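Local coordinates for protein neutral ceramidase (Pseudomonas aeruginosa, PDB 2ZWS) that catalyses the zinc-dependent hydrolysis of the N-acyl linkage of ceramides to sphingosine and free fatty acid, and also the reverse synthesis, at residues S447-R452 with P469-A474; Q369-K374 with E453-Q458; V418-A423 with A474-F479; R158-L163 with E459-S464. All blocks are in the same frame, centred on the assembly; numbering follows the deposited sequence. Where two conformers were deposited one is given.

Overall arrangement
Residues 158-163 come first in the chain, spanning the end of strand 157-159 and the start of helix 162-165, and meet 459-464 after 295 intervening residues, so contact 4 closes the longest loop. Contact 2, between 369-374 and 453-458, nests inside it. Contact 3 starts at 418-423 and closes on 474-479, crossing contacts 2 and 4. Contact 1, between 447-452 and 469-474, is nested in the loop of contact 3 and crosses contacts 2 and 4. Helix 471-488 serves contacts 1 and 3, which share Ala-474. Salt bridges Arg-452 to Glu-373 and Arg-419 to Glu-453 join contact 2 to contacts 1 and 3, while a hydrogen bond between Arg-160 and the zinc ligand Tyr-448 joins contact 4 to contact 1.

Contact 1 of 4, residues S447-R452 with P469-A474; sequences SYVTTR and PWTQAA. With ZN (zinc ion), chain B.
Arg-452 lays its aliphatic arm over the indole of Trp-470. Arg-452 CD sits 3.6 Å from the centroid of the six-membered ring of Trp-470 and 12° off the ring normal, a CH-pi contact over the face. The chain bends at chi2 (68°), which places CD there. Arg-452 CZ is 5.4 Å from the same centroid, so any cation-pi attraction is weak at most; the planes are 84° apart. Pro-469 CB covers one guanidinium face, 3.5 Å from Arg-452 CZ, and the charged end goes on to a salt bridge with Glu-373. From the strand, Val-449 CG1 rests 3.6 Å from Gln-472 CA, the two side chains crossing at about a right angle.

Two waters supply the polar links. One donates to Thr-450 O and Pro-469 O and accepts from Gln-472 N (3.0 Å), serving a backbone N-H in the first turn of the helix. The other accepts from Arg-452 N (2.9 Å) and donates to Gln-472 OE1; in this conformer NE2 of the same side chain bonds Gln-476. Just upstream, Tyr-448 points away from this interface, and its OH binds the zinc ion at 2.2 Å with His-97, His-204, Glu-411 and a water. The contact thus joins a zinc-ligand strand, 448-449, which pairs in parallel with 411-412, to the start of helix 471-488, with helix 414-428 beside Thr-451 and Gln-472 and helix 452-457 against Pro-469.

Contact 2 of 4, residues Q369-K374 with E453-Q458; sequences QCQAEK and EEYAAQ
Tyr-455 reaches from helix 452-457 into the type II' beta turn formed by Gln-371 to Lys-374, and its hydroxyl meets the turn backbone. CG lies anti to the backbone N (chi1 -177°), directing the ring off the helix toward the turn.

The hydrogen bonds across the contact centre on Gln-371. Tyr-455 OH donates to Gln-371 O at 2.6 Å, with a C=O...donor angle of 130°; the same oxygen also accepts from Lys-374 N, the bond that closes the turn, so two donors grip it. Lys-374 NZ bonds Gln-371 OE1 at 2.8 Å from above the carbonyl plane, and it has further acceptors in the backbone oxygens of Thr-465 and Ala-325. The first bond spans the turn, and all three oxygens satisfy the amine of the buried Lys-374.

Charge enters through Glu-373: OE2 approaches the edge of the Tyr-455 ring, while its salt bridge goes to Arg-452.

The remaining contacts across the segments are van der Waals. Lys-374 CE approaches Tyr-455 OH to 3.4 Å, the two side chains crossing at about a right angle, and Lys-374 CG lies 3.5 Å from Gln-458 OE1.

A last hydrogen bond lies within 453-458 and sets an amide over the ring. Gln-458, just past the helix with positive phi, folds back: its NE2 bonds Tyr-455 O at 2.8 Å and stands 3.4 Å above the centre of the Tyr-455 ring.

Contact 3 of 4, residues V418-A423 with A474-F479; sequences VRIRRA and AYQQLF
Ile-420 and Gln-476 lie alongside each other, pointing opposite ways, where helices 414-428 and 471-488 pack side by side. The axes of 418-423 and 474-479 come within 9.4 Å, roughly parallel, at a signed angle of -24°, and the nearest CA pair, Ile-420 with Gln-476, is at 5.1 Å. Ile-420 spreads its branches over three residues: CG1 faces Gln-476 CB, CD1 touches Tyr-475 CB at 3.8 Å, and CG2 meets Phe-479 CB at 3.8 Å. CG2 is anti to the backbone N (chi1 of CG1 -64°), which turns that methyl toward Phe-479. Gln-476 stretches across the other helix, its OE1 3.3 Å from Arg-419 CB and its NE2 3.7 Å from Ala-423 CB; OE1 is held by Gln-472 NE2. The join is therefore made by apolar carbons and the glutamine's extended arm. The guanidinium of Arg-419 forms salt bridges with Glu-453 and Asp-170. Tyr-475 and Phe-479 pack on strand 392-400, and Tyr-475 stacks edge-to-face with Phe-412.

Contact 4 of 4, residues R158-L163 with E459-S464; sequences RNRSLL and EYEGGS
Flanking the zinc site, the loop after helix 452-457 meets the turn leading out of strand 157-159, where the carboxylate of Glu-461 bridges Arg-160 and Ser-161, one oxygen to each. Arg-160 NE donates to Glu-461 OE2 at 2.8 Å (N-H...acceptor angle 150°), approaching nearly in line with the C-O bond; this is a salt bridge, supplemented by a weak bond from NH2. Ser-161 OG donates to Glu-461 OE1 at 2.7 Å on the syn side. An Asx turn, Ser-161 N to Asn-159 OD1 (2.7 Å), shapes the backbone here. Arg-160 is extended from CG to NE. One shell out from the zinc through Tyr-448 OH, which its NH2 bonds, it is held by Glu-461, which probably helps fix its position. The arginine also lies near Ser-250, the probable nucleophile. Tyr-460 turns its ring edge to the same guanidinium, the planes 79° apart. Glu-459 bonds Ser-164 through OE1, and its OE2 accepts hydrogen bonds from two waters, one of which accepts from Leu-163 N at 3.1 Å.

Contact 1 of 4, residues S447-R452 with P469-A474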
loop_
_atom_site.group_PDB
_atom_site.type_symbol
_atom_site.label_atom_id
_atom_site.label_comp_id
_atom_site.label_asym_id
_atom_site.label_seq_id
_atom_site.Cartn_x
_atom_site.Cartn_y
_atom_site.Cartn_z
ATOM N N SER A 447 12.776 2.335 -5.314
ATOM C CA SER A 447 12.528 1.972 -6.704
ATOM C C SER A 447 12.657 0.469 -6.976
ATOM O O SER A 447 12.169 -0.315 -6.222
ATOM C CB SER A 447 13.385 2.864 -7.627
ATOM O OG SER A 447 12.963 4.216 -7.483
ATOM N N TYR A 448 13.338 0.065 -8.050
ATOM C CA TYR A 448 13.267 -1.327 -8.531
ATOM C C TYR A 448 14.551 -2.126 -8.318
ATOM O O TYR A 448 15.642 -1.555 -8.215
ATOM C CB TYR A 448 12.818 -1.383 -10.012
ATOM C CG TYR A 448 11.350 -1.042 -10.210
ATOM C CD1 TYR A 448 10.897 0.276 -10.205
ATOM C CD2 TYR A 448 10.413 -2.047 -10.417
ATOM C CE1 TYR A 448 9.509 0.586 -10.358
ATOM C CE2 TYR A 448 9.067 -1.775 -10.612
ATOM C CZ TYR A 448 8.588 -0.457 -10.569
ATOM O OH TYR A 448 7.214 -0.220 -10.726
ATOM N N VAL A 449 14.406 -3.445 -8.234
ATOM C CA VAL A 449 15.565 -4.329 -8.184
ATOM C C VAL A 449 15.399 -5.473 -9.174
ATOM O O VAL A 449 14.487 -6.276 -9.108
ATOM C CB VAL A 449 15.828 -4.886 -6.775
ATOM C CG1 VAL A 449 17.073 -5.755 -6.769
ATOM C CG2 VAL A 449 15.938 -3.744 -5.736
ATOM N N THR A 450 16.372 -5.524 -10.058
ATOM C CA THR A 450 16.418 -6.430 -11.162
ATOM C C THR A 450 17.704 -7.286 -10.973
ATOM O O THR A 450 18.664 -6.855 -10.316
ATOM C CB THR A 450 16.457 -5.433 -12.317
ATOM O OG1 THR A 450 15.377 -5.468 -13.255
ATOM C CG2 THR A 450 17.690 -4.745 -12.537
ATOM N N THR A 451 17.724 -8.509 -11.492
ATOM C CA THR A 451 18.946 -9.311 -11.402
ATOM C C THR A 451 20.003 -8.672 -12.314
ATOM O O THR A 451 19.674 -7.861 -13.167
ATOM C CB THR A 451 18.723 -10.743 -11.879
ATOM O OG1 THR A 451 18.268 -10.693 -13.232
ATOM C CG2 THR A 451 17.672 -11.476 -11.017
ATOM N N ARG A 452 21.257 -9.097 -12.171
ATOM C CA ARG A 452 22.331 -8.629 -13.075
ATOM C C ARG A 452 21.958 -8.784 -14.564
ATOM O O ARG A 452 22.154 -7.859 -15.381
ATOM C CB ARG A 452 23.653 -9.366 -12.769
ATOM C CG ARG A 452 24.827 -9.000 -13.693
ATOM C CD ARG A 452 25.273 -7.581 -13.458
ATOM N NE ARG A 452 26.218 -7.024 -14.436
ATOM C CZ ARG A 452 25.864 -6.321 -15.508
ATOM N NH1 ARG A 452 26.796 -5.822 -16.309
ATOM N NH2 ARG A 452 24.580 -6.113 -15.790
ATOM N N PRO A 469 24.316 -2.302 -11.574
ATOM C CA PRO A 469 24.083 -3.685 -11.957
ATOM C C PRO A 469 24.092 -4.663 -10.776
ATOM O O PRO A 469 23.488 -5.728 -10.861
ATOM C CB PRO A 469 25.239 -3.980 -12.937
ATOM C CG PRO A 469 26.295 -2.986 -12.605
ATOM C CD PRO A 469 25.552 -1.752 -12.169
ATOM N N TRP A 470 24.797 -4.310 -9.705
ATOM C CA TRP A 470 24.954 -5.222 -8.573
ATOM C C TRP A 470 24.022 -4.904 -7.408
ATOM O O TRP A 470 24.212 -5.421 -6.313
ATOM C CB TRP A 470 26.419 -5.284 -8.116
ATOM C CG TRP A 470 27.315 -5.699 -9.266
ATOM C CD1 TRP A 470 28.198 -4.915 -9.932
ATOM C CD2 TRP A 470 27.321 -6.972 -9.912
ATOM N NE1 TRP A 470 28.794 -5.637 -10.946
ATOM C CE2 TRP A 470 28.270 -6.902 -10.955
ATOM C CE3 TRP A 470 26.630 -8.175 -9.701
ATOM C CZ2 TRP A 470 28.553 -7.997 -11.793
ATOM C CZ3 TRP A 470 26.907 -9.266 -10.536
ATOM C CH2 TRP A 470 27.866 -9.162 -11.566
ATOM N N THR A 471 23.000 -4.095 -7.670
ATOM C CA THR A 471 21.971 -3.805 -6.656
ATOM C C THR A 471 21.369 -5.093 -6.076
ATOM O O THR A 471 21.246 -5.244 -4.835
ATOM C CB THR A 471 20.878 -2.871 -7.217
ATOM O OG1 THR A 471 21.478 -1.642 -7.648
ATOM C CG2 THR A 471 19.818 -2.563 -6.159
ATOM N N GLN A 472 20.990 -6.032 -6.948
ATOM C CA GLN A 472 20.380 -7.266 -6.467
ATOM C C GLN A 472 21.354 -8.059 -5.601
ATOM O O GLN A 472 20.967 -8.593 -4.561
ATOM C CB GLN A 472 19.870 -8.119 -7.633
ATOM C CG GLN A 472 18.984 -9.325 -7.242
ATOM C CD GLN A 472 19.768 -10.541 -6.759
ATOM O OE1 GLN A 472 20.945 -10.715 -7.102
ATOM N NE2 GLN A 472 19.115 -11.404 -5.965
ATOM N N ALA A 473 22.604 -8.152 -6.055
ATOM C CA ALA A 473 23.670 -8.876 -5.346
ATOM C C ALA A 473 23.864 -8.284 -3.944
ATOM O O ALA A 473 24.013 -9.036 -2.961
ATOM C CB ALA A 473 24.970 -8.799 -6.152
ATOM N N ALA A 474 23.805 -6.956 -3.855
ATOM C CA ALA A 474 23.921 -6.252 -2.551
ATOM C C ALA A 474 22.804 -6.685 -1.616
ATOM O O ALA A 474 23.060 -7.019 -0.442
ATOM C CB ALA A 474 23.864 -4.736 -2.732
HETATM ZN ZN ZN B . 5.709 -0.674 -9.226
HETATM O O HOH W 1 20.794 -5.296 -9.835
HETATM O O HOH W 2 22.157 -10.381 -9.708
HETATM O O HOH W 3 4.794 1.081 -9.972
#

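Contact 2 of 4, residues Q369-K374 with E453-Q458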
loop_
_atom_site.group_PDB
_atom_site.type_symbol
_atom_site.label_atom_id
_atom_site.label_comp_id
_atom_site.label_asym_id
_atom_site.label_seq_id
_atom_site.Cartn_x
_atom_site.Cartn_y
_atom_site.Cartn_z
ATOM N N GLN A 369 30.490 4.879 -15.783
ATOM C CA GLN A 369 31.137 3.588 -15.930
ATOM C C GLN A 369 30.535 2.518 -15.039
ATOM O O GLN A 369 30.259 1.420 -15.517
ATOM C CB GLN A 369 32.650 3.682 -15.742
ATOM C CG GLN A 369 33.349 4.353 -16.917
ATOM C CD GLN A 369 32.857 3.853 -18.279
ATOM O OE1 GLN A 369 32.264 4.611 -19.060
ATOM N NE2 GLN A 369 33.099 2.574 -18.568
ATOM N N CYS A 370 30.326 2.819 -13.759
ATOM C CA CYS A 370 29.883 1.670 -12.997
ATOM C C CYS A 370 28.342 1.410 -13.109
ATOM O O CYS A 370 27.965 0.275 -12.860
ATOM C CB CYS A 370 30.553 1.522 -11.581
ATOM S SG CYS A 370 32.359 1.201 -11.480
ATOM N N GLN A 371 27.533 2.344 -13.619
ATOM C CA GLN A 371 26.122 2.061 -13.947
ATOM C C GLN A 371 25.932 1.105 -15.144
ATOM O O GLN A 371 24.808 0.698 -15.453
ATOM C CB GLN A 371 25.350 3.366 -14.171
ATOM C CG GLN A 371 25.114 4.187 -12.904
ATOM C CD GLN A 371 23.998 3.612 -12.033
ATOM O OE1 GLN A 371 23.264 2.719 -12.464
ATOM N NE2 GLN A 371 23.868 4.128 -10.799
ATOM N N ALA A 372 27.043 0.770 -15.818
ATOM C CA ALA A 372 27.096 -0.327 -16.804
ATOM C C ALA A 372 26.171 -0.060 -17.984
ATOM O O ALA A 372 26.287 0.993 -18.622
ATOM C CB ALA A 372 26.824 -1.702 -16.126
ATOM N N GLU A 373 25.234 -0.952 -18.274
ATOM C CA GLU A 373 24.418 -0.774 -19.480
ATOM C C GLU A 373 23.368 0.332 -19.421
ATOM O O GLU A 373 22.729 0.653 -20.414
ATOM C CB GLU A 373 23.869 -2.091 -20.050
ATOM C CG GLU A 373 23.499 -3.178 -19.100
ATOM C CD GLU A 373 24.679 -3.847 -18.397
ATOM O OE1 GLU A 373 25.542 -4.522 -19.020
ATOM O OE2 GLU A 373 24.712 -3.707 -17.176
ATOM N N LYS A 374 23.195 0.934 -18.249
ATOM C CA LYS A 374 22.271 2.041 -18.128
ATOM C C LYS A 374 22.722 3.275 -18.914
ATOM O O LYS A 374 23.908 3.614 -18.917
ATOM C CB LYS A 374 22.144 2.413 -16.642
ATOM C CG LYS A 374 21.062 3.480 -16.339
ATOM C CD LYS A 374 20.965 3.786 -14.828
ATOM C CE LYS A 374 20.219 2.674 -14.099
ATOM N NZ LYS A 374 20.466 2.823 -12.631
ATOM N N GLU A 453 21.376 -9.930 -14.885
ATOM C CA GLU A 453 21.007 -10.249 -16.282
ATOM C C GLU A 453 19.846 -9.376 -16.762
ATOM O O GLU A 453 19.896 -8.786 -17.845
ATOM C CB GLU A 453 20.676 -11.734 -16.426
ATOM C CG GLU A 453 21.838 -12.672 -16.041
ATOM C CD GLU A 453 21.881 -13.112 -14.564
ATOM O OE1 GLU A 453 21.300 -12.449 -13.654
ATOM O OE2 GLU A 453 22.527 -14.162 -14.300
ATOM N N GLU A 454 18.814 -9.240 -15.929
ATOM C CA GLU A 454 17.721 -8.332 -16.260
ATOM C C GLU A 454 18.210 -6.899 -16.424
ATOM O O GLU A 454 17.757 -6.181 -17.320
ATOM C CB GLU A 454 16.651 -8.356 -15.165
ATOM C CG GLU A 454 15.825 -9.620 -15.142
ATOM C CD GLU A 454 15.180 -9.881 -13.804
ATOM O OE1 GLU A 454 15.286 -9.021 -12.901
ATOM O OE2 GLU A 454 14.574 -10.957 -13.649
ATOM N N TYR A 455 19.084 -6.465 -15.514
ATOM C CA TYR A 455 19.592 -5.099 -15.538
ATOM C C TYR A 455 20.182 -4.781 -16.895
ATOM O O TYR A 455 19.947 -3.687 -17.424
ATOM C CB TYR A 455 20.652 -4.908 -14.460
ATOM C CG TYR A 455 21.189 -3.509 -14.360
ATOM C CD1 TYR A 455 20.645 -2.597 -13.440
ATOM C CD2 TYR A 455 22.277 -3.093 -15.154
ATOM C CE1 TYR A 455 21.140 -1.310 -13.324
ATOM C CE2 TYR A 455 22.789 -1.796 -15.051
ATOM C CZ TYR A 455 22.208 -0.910 -14.113
ATOM O OH TYR A 455 22.695 0.364 -13.987
ATOM N N ALA A 456 20.926 -5.745 -17.461
ATOM C CA ALA A 456 21.624 -5.515 -18.741
ATOM C C ALA A 456 20.664 -5.180 -19.878
ATOM O O ALA A 456 21.018 -4.421 -20.788
ATOM C CB ALA A 456 22.501 -6.708 -19.117
ATOM N N ALA A 457 19.452 -5.725 -19.816
ATOM C CA ALA A 457 18.441 -5.476 -20.841
ATOM C C ALA A 457 17.876 -4.061 -20.790
ATOM O O ALA A 457 17.406 -3.544 -21.796
ATOM C CB ALA A 457 17.335 -6.510 -20.759
ATOM N N GLN A 458 17.896 -3.453 -19.602
ATOM C CA GLN A 458 17.417 -2.070 -19.404
ATOM C C GLN A 458 16.001 -1.811 -19.901
ATOM O O GLN A 458 15.727 -0.786 -20.522
ATOM C CB GLN A 458 18.412 -1.020 -19.951
ATOM C CG GLN A 458 19.675 -0.879 -19.126
ATOM C CD GLN A 458 19.430 -0.225 -17.775
ATOM O OE1 GLN A 458 19.021 0.928 -17.704
ATOM N NE2 GLN A 458 19.715 -0.950 -16.709
#

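Contact 3 of 4, residues V418-A423 with A474-F479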
loop_
_atom_site.group_PDB
_atom_site.type_symbol
_atom_site.label_atom_id
_atom_site.label_comp_id
_atom_site.label_asym_id
_atom_site.label_seq_id
_atom_site.Cartn_x
_atom_site.Cartn_y
_atom_site.Cartn_z
ATOM N N VAL A 418 13.254 -14.225 -5.816
ATOM C CA VAL A 418 13.451 -15.675 -5.707
ATOM C C VAL A 418 14.901 -16.033 -5.349
ATOM O O VAL A 418 15.138 -16.894 -4.514
ATOM C CB VAL A 418 12.987 -16.439 -6.980
ATOM C CG1 VAL A 418 13.418 -17.910 -6.910
ATOM C CG2 VAL A 418 11.481 -16.338 -7.114
ATOM N N ARG A 419 15.867 -15.377 -5.981
ATOM C CA ARG A 419 17.276 -15.668 -5.658
ATOM C C ARG A 419 17.592 -15.379 -4.173
ATOM O O ARG A 419 18.330 -16.127 -3.512
ATOM C CB ARG A 419 18.217 -14.883 -6.563
ATOM C CG ARG A 419 18.375 -15.533 -7.939
ATOM C CD ARG A 419 19.389 -14.748 -8.720
ATOM N NE ARG A 419 19.292 -15.016 -10.147
ATOM C CZ ARG A 419 19.987 -14.340 -11.051
ATOM N NH1 ARG A 419 19.850 -14.627 -12.351
ATOM N NH2 ARG A 419 20.823 -13.387 -10.651
ATOM N N ILE A 420 17.018 -14.302 -3.650
ATOM C CA ILE A 420 17.252 -13.950 -2.247
ATOM C C ILE A 420 16.571 -14.962 -1.327
ATOM O O ILE A 420 17.175 -15.452 -0.385
ATOM C CB ILE A 420 16.806 -12.519 -1.943
ATOM C CG1 ILE A 420 17.667 -11.541 -2.760
ATOM C CG2 ILE A 420 16.943 -12.234 -0.450
ATOM C CD1 ILE A 420 17.241 -10.080 -2.674
ATOM N N ARG A 421 15.333 -15.319 -1.651
ATOM C CA ARG A 421 14.604 -16.335 -0.913
ATOM C C ARG A 421 15.398 -17.641 -0.817
ATOM O O ARG A 421 15.550 -18.205 0.270
ATOM C CB ARG A 421 13.282 -16.592 -1.615
ATOM C CG ARG A 421 12.107 -16.693 -0.690
ATOM C CD ARG A 421 10.942 -17.246 -1.468
ATOM N NE ARG A 421 10.557 -16.383 -2.577
ATOM C CZ ARG A 421 9.732 -16.743 -3.567
ATOM N NH1 ARG A 421 9.215 -17.974 -3.632
ATOM N NH2 ARG A 421 9.414 -15.852 -4.503
ATOM N N ARG A 422 15.905 -18.109 -1.957
ATOM C CA ARG A 422 16.709 -19.342 -2.030
ATOM C C ARG A 422 17.944 -19.253 -1.149
ATOM O O ARG A 422 18.297 -20.202 -0.446
ATOM C CB ARG A 422 17.164 -19.609 -3.463
ATOM C CG ARG A 422 16.079 -20.115 -4.382
ATOM C CD ARG A 422 16.557 -20.162 -5.823
ATOM N NE ARG A 422 15.493 -20.697 -6.657
ATOM C CZ ARG A 422 15.430 -20.593 -7.977
ATOM N NH1 ARG A 422 16.371 -19.947 -8.656
ATOM N NH2 ARG A 422 14.398 -21.130 -8.609
ATOM N N ALA A 423 18.629 -18.112 -1.239
ATOM C CA ALA A 423 19.892 -17.926 -0.521
ATOM C C ALA A 423 19.642 -17.903 0.989
ATOM O O ALA A 423 20.387 -18.505 1.767
ATOM C CB ALA A 423 20.566 -16.667 -0.977
ATOM N N ALA A 474 23.805 -6.956 -3.855
ATOM C CA ALA A 474 23.921 -6.252 -2.551
ATOM C C ALA A 474 22.804 -6.685 -1.616
ATOM O O ALA A 474 23.060 -7.019 -0.442
ATOM C CB ALA A 474 23.864 -4.736 -2.732
ATOM N N TYR A 475 21.563 -6.660 -2.115
ATOM C CA TYR A 475 20.442 -7.091 -1.256
ATOM C C TYR A 475 20.586 -8.554 -0.850
ATOM O O TYR A 475 20.292 -8.915 0.279
ATOM C CB TYR A 475 19.116 -6.869 -1.953
ATOM C CG TYR A 475 18.590 -5.464 -1.878
ATOM C CD1 TYR A 475 18.047 -4.963 -0.690
ATOM C CD2 TYR A 475 18.594 -4.638 -3.008
ATOM C CE1 TYR A 475 17.537 -3.675 -0.625
ATOM C CE2 TYR A 475 18.068 -3.363 -2.969
ATOM C CZ TYR A 475 17.532 -2.879 -1.761
ATOM O OH TYR A 475 16.983 -1.619 -1.680
ATOM N N GLN A 476 21.062 -9.405 -1.764
ATOM C CA GLN A 476 21.199 -10.806 -1.417
ATOM C C GLN A 476 22.241 -10.972 -0.299
ATOM O O GLN A 476 21.994 -11.692 0.679
ATOM C CB GLN A 476 21.582 -11.639 -2.644
ATOM C CG GLN A 476 21.469 -13.132 -2.439
ATOM C CD GLN A 476 21.354 -13.882 -3.745
ATOM O OE1 GLN A 476 20.574 -13.505 -4.628
ATOM N NE2 GLN A 476 22.117 -14.968 -3.872
ATOM N N GLN A 477 23.362 -10.278 -0.424
ATOM C CA GLN A 477 24.396 -10.310 0.615
ATOM C C GLN A 477 23.852 -9.838 1.960
ATOM O O GLN A 477 24.097 -10.466 2.987
ATOM C CB GLN A 477 25.537 -9.393 0.226
ATOM C CG GLN A 477 26.597 -9.234 1.297
ATOM C CD GLN A 477 27.743 -8.419 0.791
ATOM O OE1 GLN A 477 27.937 -7.268 1.201
ATOM N NE2 GLN A 477 28.480 -8.980 -0.147
ATOM N N LEU A 478 23.120 -8.721 1.929
ATOM C CA LEU A 478 22.585 -8.132 3.158
ATOM C C LEU A 478 21.620 -9.080 3.872
ATOM O O LEU A 478 21.689 -9.256 5.107
ATOM C CB LEU A 478 21.912 -6.799 2.849
ATOM C CG LEU A 478 22.867 -5.688 2.396
ATOM C CD1 LEU A 478 22.090 -4.479 1.906
ATOM C CD2 LEU A 478 23.857 -5.290 3.466
ATOM N N PHE A 479 20.702 -9.663 3.107
ATOM C CA PHE A 479 19.767 -10.627 3.682
ATOM C C PHE A 479 20.425 -11.927 4.129
ATOM O O PHE A 479 20.035 -12.505 5.153
ATOM C CB PHE A 479 18.590 -10.867 2.732
ATOM C CG PHE A 479 17.542 -9.786 2.794
ATOM C CD1 PHE A 479 16.747 -9.654 3.936
ATOM C CD2 PHE A 479 17.336 -8.896 1.730
ATOM C CE1 PHE A 479 15.770 -8.660 4.033
ATOM C CE2 PHE A 479 16.316 -7.887 1.839
ATOM C CZ PHE A 479 15.549 -7.786 3.006
#

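Contact 4 of 4, residues R158-L163 with E459-S464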
loop_
_atom_site.group_PDB
_atom_site.type_symbol
_atom_site.label_atom_id
_atom_site.label_comp_id
_atom_site.label_asym_id
_atom_site.label_seq_id
_atom_site.Cartn_x
_atom_site.Cartn_y
_atom_site.Cartn_z
ATOM N N ARG A 158 0.644 -11.364 -14.812
ATOM C CA ARG A 158 1.428 -11.609 -16.023
ATOM C C ARG A 158 2.720 -10.812 -15.925
ATOM O O ARG A 158 2.757 -9.759 -15.269
ATOM C CB ARG A 158 0.634 -11.247 -17.283
ATOM C CG ARG A 158 0.306 -9.766 -17.424
ATOM C CD ARG A 158 -0.381 -9.457 -18.765
ATOM N NE ARG A 158 0.559 -9.489 -19.887
ATOM C CZ ARG A 158 1.387 -8.501 -20.227
ATOM N NH1 ARG A 158 1.396 -7.356 -19.557
ATOM N NH2 ARG A 158 2.207 -8.659 -21.254
ATOM N N ASN A 159 3.779 -11.309 -16.554
ATOM C CA ASN A 159 5.023 -10.582 -16.545
ATOM C C ASN A 159 4.999 -9.476 -17.583
ATOM O O ASN A 159 4.752 -9.729 -18.768
ATOM C CB ASN A 159 6.204 -11.533 -16.819
ATOM C CG ASN A 159 7.531 -10.918 -16.453
ATOM O OD1 ASN A 159 7.956 -9.904 -17.036
ATOM N ND2 ASN A 159 8.223 -11.546 -15.496
ATOM N N ARG A 160 5.324 -8.262 -17.164
ATOM C CA ARG A 160 5.259 -7.104 -18.067
ATOM C C ARG A 160 6.592 -6.788 -18.737
ATOM O O ARG A 160 6.702 -5.862 -19.550
ATOM C CB ARG A 160 4.702 -5.885 -17.293
ATOM C CG ARG A 160 5.648 -5.362 -16.282
ATOM C CD ARG A 160 5.059 -4.240 -15.454
ATOM N NE ARG A 160 6.103 -3.623 -14.648
ATOM C CZ ARG A 160 5.889 -2.612 -13.799
ATOM N NH1 ARG A 160 4.658 -2.107 -13.627
ATOM N NH2 ARG A 160 6.910 -2.101 -13.132
ATOM N N SER A 161 7.616 -7.543 -18.364
ATOM C CA SER A 161 8.952 -7.373 -18.937
ATOM C C SER A 161 9.575 -8.740 -19.180
ATOM O O SER A 161 10.654 -9.048 -18.655
ATOM C CB SER A 161 9.814 -6.536 -17.993
ATOM O OG SER A 161 9.356 -5.201 -18.056
ATOM N N LEU A 162 8.881 -9.550 -19.982
ATOM C CA LEU A 162 9.257 -10.947 -20.178
ATOM C C LEU A 162 10.613 -11.101 -20.880
ATOM O O LEU A 162 11.359 -12.039 -20.594
ATOM C CB LEU A 162 8.151 -11.711 -20.906
ATOM C CG LEU A 162 8.255 -13.244 -20.826
ATOM C CD1 LEU A 162 8.493 -13.754 -19.400
ATOM C CD2 LEU A 162 7.011 -13.887 -21.405
ATOM N N LEU A 163 10.951 -10.160 -21.748
ATOM C CA LEU A 163 12.224 -10.227 -22.465
ATOM C C LEU A 163 13.402 -10.255 -21.482
ATOM O O LEU A 163 14.350 -11.028 -21.663
ATOM C CB LEU A 163 12.340 -9.030 -23.406
ATOM C CG LEU A 163 13.616 -8.864 -24.217
ATOM C CD1 LEU A 163 13.222 -8.155 -25.483
ATOM C CD2 LEU A 163 14.657 -8.059 -23.457
ATOM N N GLU A 459 15.097 -2.741 -19.610
ATOM C CA GLU A 459 13.669 -2.446 -19.713
ATOM C C GLU A 459 13.340 -1.577 -18.486
ATOM O O GLU A 459 14.247 -1.229 -17.741
ATOM C CB GLU A 459 12.853 -3.735 -19.756
ATOM C CG GLU A 459 13.049 -4.515 -21.067
ATOM C CD GLU A 459 12.026 -5.612 -21.222
ATOM O OE1 GLU A 459 12.120 -6.634 -20.495
ATOM O OE2 GLU A 459 11.105 -5.455 -22.064
ATOM N N TYR A 460 12.071 -1.241 -18.274
ATOM C CA TYR A 460 11.704 -0.215 -17.298
ATOM C C TYR A 460 12.304 -0.464 -15.905
ATOM O O TYR A 460 12.899 0.430 -15.305
ATOM C CB TYR A 460 10.186 -0.089 -17.248
ATOM C CG TYR A 460 9.709 0.855 -16.170
ATOM C CD1 TYR A 460 9.830 2.241 -16.321
ATOM C CD2 TYR A 460 9.146 0.353 -14.994
ATOM C CE1 TYR A 460 9.407 3.117 -15.304
ATOM C CE2 TYR A 460 8.698 1.214 -13.990
ATOM C CZ TYR A 460 8.846 2.581 -14.146
ATOM O OH TYR A 460 8.406 3.434 -13.140
ATOM N N GLU A 461 12.181 -1.693 -15.417
ATOM C CA GLU A 461 12.687 -2.056 -14.097
ATOM C C GLU A 461 14.199 -1.924 -13.969
ATOM O O GLU A 461 14.723 -1.527 -12.913
ATOM C CB GLU A 461 12.239 -3.463 -13.721
ATOM C CG GLU A 461 10.706 -3.642 -13.674
ATOM C CD GLU A 461 10.069 -3.836 -15.046
ATOM O OE1 GLU A 461 10.783 -4.106 -16.049
ATOM O OE2 GLU A 461 8.841 -3.694 -15.142
ATOM N N GLY A 462 14.900 -2.319 -15.033
ATOM C CA GLY A 462 16.295 -1.938 -15.177
ATOM C C GLY A 462 16.209 -0.464 -15.502
ATOM O O GLY A 462 15.249 -0.010 -16.105
ATOM N N GLY A 463 17.156 0.337 -15.081
ATOM C CA GLY A 463 16.969 1.738 -15.401
ATOM C C GLY A 463 16.175 2.433 -14.309
ATOM O O GLY A 463 16.351 3.637 -14.115
ATOM N N SER A 464 15.294 1.711 -13.599
ATOM C CA SER A 464 14.959 2.191 -12.241
ATOM C C SER A 464 15.623 1.369 -11.137
ATOM O O SER A 464 15.228 1.467 -9.963
ATOM C CB SER A 464 13.440 2.282 -12.013
ATOM O OG SER A 464 12.912 3.411 -12.697
HETATM O O HOH W 4 8.630 -4.325 -21.826
HETATM O O HOH W 5 9.482 -7.572 -22.607
#